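Local coordinates for protein phosphoribosylformylglycinamidine synthase 2 (Thermus thermophilus, PDB 3VIU) that belongs to the PurM-like (AIR synthase-related) family, pairing two N-terminal-type with two C-terminal-type domains in one chain, and binds ADP and magnesium, at residues A[184-196]-A[245-258]. Sequence-based numbering, arbitrary orientation.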
ATOM      1  N   GLU A 184       8.620 -16.545  16.670  1.00 37.19           N
ATOM      2  CA  GLU A 184       9.524 -17.690  16.666  1.00 40.70           C
ATOM      3  C   GLU A 184       9.727 -18.314  15.284  1.00 41.42           C
ATOM      4  O   GLU A 184      10.707 -19.024  15.061  1.00 42.04           O
ATOM      5  CB  GLU A 184       8.976 -18.747  17.622  1.00 43.35           C
ATOM      6  CG  GLU A 184       7.586 -19.241  17.223  1.00 47.88           C
ATOM      7  CD  GLU A 184       6.899 -20.036  18.315  1.00 50.66           C
ATOM      8  OE1 GLU A 184       7.519 -20.985  18.844  1.00 52.86           O
ATOM      9  OE2 GLU A 184       5.734 -19.711  18.640  1.00 52.65           O
ATOM     10  N   HIS A 185       8.804 -18.048  14.362  1.00 41.45           N
ATOM     11  CA  HIS A 185       8.864 -18.608  13.013  1.00 41.38           C
ATOM     12  C   HIS A 185       9.325 -17.631  11.947  1.00 42.46           C
ATOM     13  O   HIS A 185       9.241 -17.936  10.757  1.00 41.30           O
ATOM     14  CB  HIS A 185       7.488 -19.130  12.603  1.00 40.82           C
ATOM     15  CG  HIS A 185       6.965 -20.218  13.483  1.00 41.05           C
ATOM     16  ND1 HIS A 185       5.622 -20.510  13.583  1.00 41.10           N
ATOM     17  CD2 HIS A 185       7.604 -21.098  14.289  1.00 41.58           C
ATOM     18  CE1 HIS A 185       5.455 -21.522  14.414  1.00 41.94           C
ATOM     19  NE2 HIS A 185       6.642 -21.898  14.856  1.00 42.46           N
ATOM     20  N   LEU A 186       9.803 -16.462  12.352  1.00 43.24           N
ATOM     21  CA  LEU A 186      10.238 -15.471  11.378  1.00 45.77           C
ATOM     22  C   LEU A 186      11.359 -15.957  10.460  1.00 48.20           C
ATOM     23  O   LEU A 186      12.505 -16.106  10.887  1.00 48.37           O
ATOM     24  CB  LEU A 186      10.664 -14.186  12.086  1.00 44.97           C
ATOM     25  CG  LEU A 186      11.173 -13.047  11.198  1.00 44.08           C
ATOM     26  CD1 LEU A 186      10.342 -12.932   9.934  1.00 42.77           C
ATOM     27  CD2 LEU A 186      11.123 -11.750  11.991  1.00 45.02           C
ATOM     28  N   LYS A 187      11.015 -16.197   9.195  1.00 50.68           N
ATOM     29  CA  LYS A 187      11.989 -16.659   8.208  1.00 53.70           C
ATOM     30  C   LYS A 187      12.241 -15.615   7.117  1.00 54.32           C
ATOM     31  O   LYS A 187      11.408 -14.745   6.862  1.00 54.35           O
ATOM     32  CB  LYS A 187      11.526 -17.973   7.567  1.00 55.40           C
ATOM     33  CG  LYS A 187      10.301 -17.850   6.669  1.00 57.08           C
ATOM     34  CD  LYS A 187       9.904 -19.209   6.092  1.00 58.99           C
ATOM     35  CE  LYS A 187       8.576 -19.139   5.333  1.00 58.82           C
ATOM     36  NZ  LYS A 187       8.093 -20.488   4.920  1.00 57.70           N
ATOM     37  N   ARG A 188      13.399 -15.719   6.474  1.00 55.98           N
ATOM     38  CA  ARG A 188      13.789 -14.794   5.415  1.00 56.77           C
ATOM     39  C   ARG A 188      14.274 -15.542   4.168  1.00 56.19           C
ATOM     40  O   ARG A 188      13.867 -16.674   3.908  1.00 56.64           O
ATOM     41  CB  ARG A 188      14.891 -13.849   5.922  1.00 58.12           C
ATOM     42  CG  ARG A 188      16.116 -14.560   6.497  1.00 60.63           C
ATOM     43  CD  ARG A 188      15.815 -15.193   7.852  1.00 62.19           C
ATOM     44  NE  ARG A 188      16.690 -16.325   8.144  1.00 64.30           N
ATOM     45  CZ  ARG A 188      17.998 -16.237   8.374  1.00 65.12           C
ATOM     46  NH1 ARG A 188      18.602 -15.055   8.350  1.00 66.55           N
ATOM     47  NH2 ARG A 188      18.703 -17.333   8.630  1.00 64.19           N
ATOM     48  N   SER A 189      15.144 -14.898   3.400  1.00 54.94           N
ATOM     49  CA  SER A 189      15.678 -15.493   2.182  1.00 52.78           C
ATOM     50  C   SER A 189      17.148 -15.856   2.380  1.00 50.60           C
ATOM     51  O   SER A 189      18.035 -15.240   1.787  1.00 49.85           O
ATOM     52  CB  SER A 189      15.529 -14.504   1.019  1.00 54.21           C
ATOM     53  OG  SER A 189      15.895 -15.090  -0.218  1.00 54.47           O
ATOM     54  N   ARG A 190      17.400 -16.854   3.223  1.00 47.02           N
ATOM     55  CA  ARG A 190      18.759 -17.298   3.494  1.00 44.20           C
ATOM     56  C   ARG A 190      18.963 -18.772   3.172  1.00 42.61           C
ATOM     57  O   ARG A 190      18.021 -19.566   3.197  1.00 43.64           O
ATOM     58  CB  ARG A 190      19.115 -17.045   4.955  1.00 44.05           C
ATOM     59  CG  ARG A 190      19.211 -15.577   5.323  1.00 44.38           C
ATOM     60  CD  ARG A 190      20.410 -14.904   4.671  1.00 43.21           C
ATOM     61  NE  ARG A 190      20.501 -13.492   5.040  1.00 43.08           N
ATOM     62  CZ  ARG A 190      19.587 -12.572   4.731  1.00 42.97           C
ATOM     63  NH1 ARG A 190      18.502 -12.906   4.043  1.00 41.08           N
ATOM     64  NH2 ARG A 190      19.760 -11.313   5.114  1.00 41.90           N
ATOM     65  N   ALA A 191      20.204 -19.130   2.871  1.00 38.70           N
ATOM     66  CA  ALA A 191      20.556 -20.504   2.543  1.00 35.86           C
ATOM     67  C   ALA A 191      21.989 -20.774   2.982  1.00 33.42           C
ATOM     68  O   ALA A 191      22.864 -19.925   2.817  1.00 33.16           O
ATOM     69  CB  ALA A 191      20.415 -20.731   1.041  1.00 36.29           C
ATOM     70  N   SER A 192      22.231 -21.951   3.548  1.00 31.42           N
ATOM     71  CA  SER A 192      23.575 -22.310   3.995  1.00 29.88           C
ATOM     72  C   SER A 192      24.294 -23.075   2.895  1.00 28.39           C
ATOM     73  O   SER A 192      23.683 -23.517   1.923  1.00 26.48           O
ATOM     74  CB  SER A 192      23.518 -23.153   5.275  1.00 29.38           C
ATOM     75  OG  SER A 192      22.740 -24.324   5.089  1.00 31.52           O
ATOM     76  N   LEU A 193      25.599 -23.230   3.043  1.00 28.23           N
ATOM     77  CA  LEU A 193      26.364 -23.928   2.028  1.00 29.95           C
ATOM     78  C   LEU A 193      26.067 -25.419   1.981  1.00 30.02           C
ATOM     79  O   LEU A 193      25.888 -26.054   3.014  1.00 32.17           O
ATOM     80  CB  LEU A 193      27.856 -23.699   2.249  1.00 30.33           C
ATOM     81  CG  LEU A 193      28.765 -24.282   1.169  1.00 31.72           C
ATOM     82  CD1 LEU A 193      28.235 -23.932  -0.227  1.00 31.36           C
ATOM     83  CD2 LEU A 193      30.166 -23.744   1.382  1.00 31.87           C
ATOM     84  N   GLY A 194      25.999 -25.967   0.772  1.00 30.31           N
ATOM     85  CA  GLY A 194      25.745 -27.390   0.609  1.00 28.29           C
ATOM     86  C   GLY A 194      24.299 -27.831   0.703  1.00 27.19           C
ATOM     87  O   GLY A 194      24.017 -28.994   0.970  1.00 26.13           O
ATOM     88  N   ARG A 195      23.377 -26.910   0.461  1.00 27.19           N
ATOM     89  CA  ARG A 195      21.958 -27.221   0.545  1.00 25.78           C
ATOM     90  C   ARG A 195      21.292 -27.303  -0.820  1.00 24.64           C
ATOM     91  O   ARG A 195      21.695 -26.628  -1.765  1.00 26.47           O
ATOM     92  CB  ARG A 195      21.239 -26.145   1.362  1.00 24.80           C
ATOM     93  CG  ARG A 195      21.909 -25.812   2.678  1.00 27.41           C
ATOM     94  CD  ARG A 195      21.998 -27.053   3.540  1.00 29.33           C
ATOM     95  NE  ARG A 195      20.684 -27.657   3.679  1.00 27.47           N
ATOM     96  CZ  ARG A 195      20.456 -28.959   3.602  1.00 27.11           C
ATOM     97  NH1 ARG A 195      21.459 -29.793   3.389  1.00 26.52           N
ATOM     98  NH2 ARG A 195      19.221 -29.421   3.718  1.00 26.69           N
ATOM     99  N   PRO A 196      20.280 -28.161  -0.952  1.00 23.56           N
ATOM    100  CA  PRO A 196      19.599 -28.251  -2.242  1.00 23.04           C
ATOM    101  C   PRO A 196      18.510 -27.171  -2.214  1.00 23.53           C
ATOM    102  O   PRO A 196      18.102 -26.730  -1.137  1.00 22.58           O
ATOM    103  CB  PRO A 196      19.022 -29.657  -2.220  1.00 22.60           C
ATOM    104  CG  PRO A 196      18.680 -29.839  -0.776  1.00 22.56           C
ATOM    105  CD  PRO A 196      19.918 -29.297  -0.088  1.00 22.74           C
ATOM    106  N   THR A 245       3.629 -23.943   2.085  1.00 19.25           N
ATOM    107  CA  THR A 245       4.738 -23.087   2.474  1.00 17.99           C
ATOM    108  C   THR A 245       4.615 -22.712   3.940  1.00 19.16           C
ATOM    109  O   THR A 245       5.582 -22.816   4.696  1.00 18.74           O
ATOM    110  CB  THR A 245       4.780 -21.806   1.611  1.00 17.87           C
ATOM    111  OG1 THR A 245       4.949 -22.172   0.235  1.00 13.40           O
ATOM    112  CG2 THR A 245       5.945 -20.891   2.045  1.00 13.64           C
ATOM    113  N   LEU A 246       3.417 -22.288   4.342  1.00 20.80           N
ATOM    114  CA  LEU A 246       3.174 -21.906   5.725  1.00 22.19           C
ATOM    115  C   LEU A 246       3.392 -23.081   6.672  1.00 23.33           C
ATOM    116  O   LEU A 246       4.002 -22.924   7.726  1.00 24.23           O
ATOM    117  CB  LEU A 246       1.753 -21.369   5.902  1.00 21.73           C
ATOM    118  CG  LEU A 246       1.390 -20.015   5.286  1.00 22.48           C
ATOM    119  CD1 LEU A 246      -0.098 -19.756   5.492  1.00 23.43           C
ATOM    120  CD2 LEU A 246       2.210 -18.911   5.920  1.00 21.58           C
ATOM    121  N   GLU A 247       2.899 -24.262   6.308  1.00 24.01           N
ATOM    122  CA  GLU A 247       3.086 -25.409   7.182  1.00 24.59           C
ATOM    123  C   GLU A 247       4.566 -25.739   7.234  1.00 25.76           C
ATOM    124  O   GLU A 247       5.136 -25.921   8.310  1.00 25.45           O
ATOM    125  CB  GLU A 247       2.295 -26.622   6.688  1.00 25.81           C
ATOM    126  CG  GLU A 247       2.524 -27.869   7.547  1.00 29.13           C
ATOM    127  CD  GLU A 247       1.617 -29.035   7.185  1.00 30.22           C
ATOM    128  OE1 GLU A 247       1.966 -30.182   7.543  1.00 31.42           O
ATOM    129  OE2 GLU A 247       0.556 -28.810   6.558  1.00 31.06           O
ATOM    130  N   ALA A 248       5.191 -25.798   6.064  1.00 25.69           N
ATOM    131  CA  ALA A 248       6.609 -26.092   5.987  1.00 26.49           C
ATOM    132  C   ALA A 248       7.396 -25.209   6.966  1.00 26.74           C
ATOM    133  O   ALA A 248       8.228 -25.704   7.727  1.00 28.09           O
ATOM    134  CB  ALA A 248       7.112 -25.880   4.553  1.00 25.49           C
ATOM    135  N   ILE A 249       7.137 -23.908   6.958  1.00 26.51           N
ATOM    136  CA  ILE A 249       7.867 -23.036   7.863  1.00 28.68           C
ATOM    137  C   ILE A 249       7.412 -23.188   9.302  1.00 29.33           C
ATOM    138  O   ILE A 249       8.231 -23.126  10.224  1.00 30.08           O
ATOM    139  CB  ILE A 249       7.732 -21.563   7.501  1.00 28.83           C
ATOM    140  CG1 ILE A 249       8.372 -20.730   8.615  1.00 29.71           C
ATOM    141  CG2 ILE A 249       6.272 -21.212   7.288  1.00 32.34           C
ATOM    142  CD1 ILE A 249       8.024 -19.272   8.612  1.00 30.95           C
ATOM    143  N   GLU A 250       6.110 -23.368   9.504  1.00 29.09           N
ATOM    144  CA  GLU A 250       5.595 -23.528  10.856  1.00 29.85           C
ATOM    145  C   GLU A 250       6.185 -24.768  11.508  1.00 29.66           C
ATOM    146  O   GLU A 250       6.202 -24.883  12.731  1.00 29.44           O
ATOM    147  CB  GLU A 250       4.072 -23.591  10.843  1.00 29.16           C
ATOM    148  CG  GLU A 250       3.449 -22.220  10.702  1.00 32.23           C
ATOM    149  CD  GLU A 250       1.949 -22.261  10.535  1.00 33.67           C
ATOM    150  OE1 GLU A 250       1.257 -22.846  11.399  1.00 36.14           O
ATOM    151  OE2 GLU A 250       1.463 -21.695   9.538  1.00 36.12           O
ATOM    152  N   LEU A 251       6.682 -25.686  10.682  1.00 29.80           N
ATOM    153  CA  LEU A 251       7.306 -26.904  11.179  1.00 29.48           C
ATOM    154  C   LEU A 251       8.809 -26.704  11.252  1.00 31.18           C
ATOM    155  O   LEU A 251       9.548 -27.627  11.585  1.00 32.42           O
ATOM    156  CB  LEU A 251       6.999 -28.089  10.272  1.00 27.85           C
ATOM    157  CG  LEU A 251       5.534 -28.531  10.259  1.00 30.18           C
ATOM    158  CD1 LEU A 251       5.395 -29.816   9.456  1.00 28.19           C
ATOM    159  CD2 LEU A 251       5.047 -28.734  11.688  1.00 29.51           C
ATOM    160  N   ASP A 252       9.257 -25.494  10.932  1.00 32.27           N
ATOM    161  CA  ASP A 252      10.678 -25.167  10.973  1.00 33.78           C
ATOM    162  C   ASP A 252      11.489 -26.139  10.119  1.00 33.16           C
ATOM    163  O   ASP A 252      12.497 -26.694  10.569  1.00 33.65           O
ATOM    164  CB  ASP A 252      11.177 -25.210  12.420  1.00 36.02           C
ATOM    165  CG  ASP A 252      12.610 -24.746  12.556  1.00 38.74           C
ATOM    166  OD1 ASP A 252      12.866 -23.539  12.348  1.00 39.02           O
ATOM    167  OD2 ASP A 252      13.478 -25.592  12.867  1.00 41.31           O
ATOM    168  N   LEU A 253      11.048 -26.336   8.881  1.00 31.70           N
ATOM    169  CA  LEU A 253      11.728 -27.246   7.970  1.00 30.30           C
ATOM    170  C   LEU A 253      12.611 -26.513   6.961  1.00 29.56           C
ATOM    171  O   LEU A 253      13.395 -27.135   6.238  1.00 28.90           O
ATOM    172  CB  LEU A 253      10.693 -28.080   7.221  1.00 28.94           C
ATOM    173  CG  LEU A 253       9.745 -28.867   8.121  1.00 28.54           C
ATOM    174  CD1 LEU A 253       8.680 -29.549   7.278  1.00 28.59           C
ATOM    175  CD2 LEU A 253      10.541 -29.884   8.920  1.00 27.14           C
ATOM    176  N   VAL A 254      12.496 -25.191   6.925  1.00 27.03           N
ATOM    177  CA  VAL A 254      13.263 -24.406   5.970  1.00 26.33           C
ATOM    178  C   VAL A 254      14.110 -23.305   6.592  1.00 26.80           C
ATOM    179  O   VAL A 254      13.791 -22.784   7.657  1.00 28.30           O
ATOM    180  CB  VAL A 254      12.318 -23.774   4.929  1.00 24.91           C
ATOM    181  CG1 VAL A 254      11.566 -24.871   4.184  1.00 22.55           C
ATOM    182  CG2 VAL A 254      11.331 -22.846   5.621  1.00 22.62           C
ATOM    183  N   GLU A 255      15.191 -22.954   5.909  1.00 26.29           N
ATOM    184  CA  GLU A 255      16.081 -21.900   6.376  1.00 27.24           C
ATOM    185  C   GLU A 255      15.956 -20.687   5.459  1.00 26.26           C
ATOM    186  O   GLU A 255      16.483 -19.614   5.747  1.00 25.92           O
ATOM    187  CB  GLU A 255      17.532 -22.396   6.399  1.00 28.32           C
ATOM    188  CG  GLU A 255      17.987 -23.070   5.117  1.00 30.08           C
ATOM    189  CD  GLU A 255      19.437 -23.507   5.177  1.00 31.86           C
ATOM    190  OE1 GLU A 255      19.806 -24.231   6.125  1.00 31.32           O
ATOM    191  OE2 GLU A 255      20.211 -23.128   4.275  1.00 31.97           O
ATOM    192  N   GLY A 256      15.244 -20.870   4.355  1.00 26.07           N
ATOM    193  CA  GLY A 256      15.049 -19.787   3.413  1.00 24.89           C
ATOM    194  C   GLY A 256      13.927 -20.084   2.437  1.00 24.71           C
ATOM    195  O   GLY A 256      13.780 -21.219   1.972  1.00 24.99           O
ATOM    196  N   VAL A 257      13.130 -19.064   2.131  1.00 23.25           N
ATOM    197  CA  VAL A 257      12.016 -19.198   1.205  1.00 21.54           C
ATOM    198  C   VAL A 257      11.973 -17.966   0.318  1.00 23.42           C
ATOM    199  O   VAL A 257      12.068 -16.837   0.799  1.00 23.67           O
ATOM    200  CB  VAL A 257      10.674 -19.300   1.943  1.00 21.50           C
ATOM    201  CG1 VAL A 257       9.563 -19.530   0.939  1.00 19.47           C
ATOM    202  CG2 VAL A 257      10.715 -20.417   2.969  1.00 19.35           C
ATOM    203  N   GLN A 258      11.831 -18.190  -0.983  1.00 24.59           N
ATOM    204  CA  GLN A 258      11.783 -17.105  -1.948  1.00 25.02           C
ATOM    205  C   GLN A 258      10.642 -17.304  -2.921  1.00 27.02           C
ATOM    206  O   GLN A 258      10.400 -18.415  -3.396  1.00 28.23           O
ATOM    207  CB  GLN A 258      13.091 -17.035  -2.740  1.00 25.28           C
ATOM    208  CG  GLN A 258      14.034 -15.959  -2.282  1.00 28.17           C
ATOM    209  CD  GLN A 258      13.374 -14.598  -2.275  1.00 28.61           C
ATOM    210  OE1 GLN A 258      12.935 -14.101  -3.310  1.00 31.42           O
ATOM    211  NE2 GLN A 258      13.291 -13.992  -1.105  1.00 29.78           N
TER
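Glu255 reaches across to Ser192 with one carboxylate oxygen, OE2, which accepts a hydrogen bond from Ser192 OG at 2.9 Å on the syn side of the carboxylate. The backbone N of Ser192 also points to Glu255 OE2, but their 2.4 Å separation is shorter than a normal hydrogen bond, so its exact length is doubtful. Ser192 turns its hydroxyl back to that oxygen through a chi1 of 57°, which tucks OG in over its own main chain. Arg195, whose salt bridge is with Glu317, keeps NE 4.3 Å from Glu255 OE1, too far to pair but close enough to add, probably, to the favourable field around the carboxylate.

The backbones meet through Val257 N, which donates to Arg188 O (3.1 Å), and through Gly256, whose CA lies 3.0 Å from Arg190 O in a CH...O contact. Residues 184-196 link strand 172-182 of the N-terminal-type sheet to strand 196-201 of the C-terminal-type sheet; in passing they cross strand 254-259, an outermost strand of the latter, and the end of helix 235-250, which closes in a Schellman motif at Asp252.

Apolar packing centres on the methylenes of Lys187, whose fully stretched side chain (chi2 to chi4 all near 180°) meets Ile249; Lys187 CD lies 3.9 Å from Val254 CG2, while the placing of NZ is doubtful. At the helix end, Glu250 CA sits over one face of the His185 ring, 4.2 Å from its centroid, a CH-pi contact, while Glu184 CG covers the opposite face.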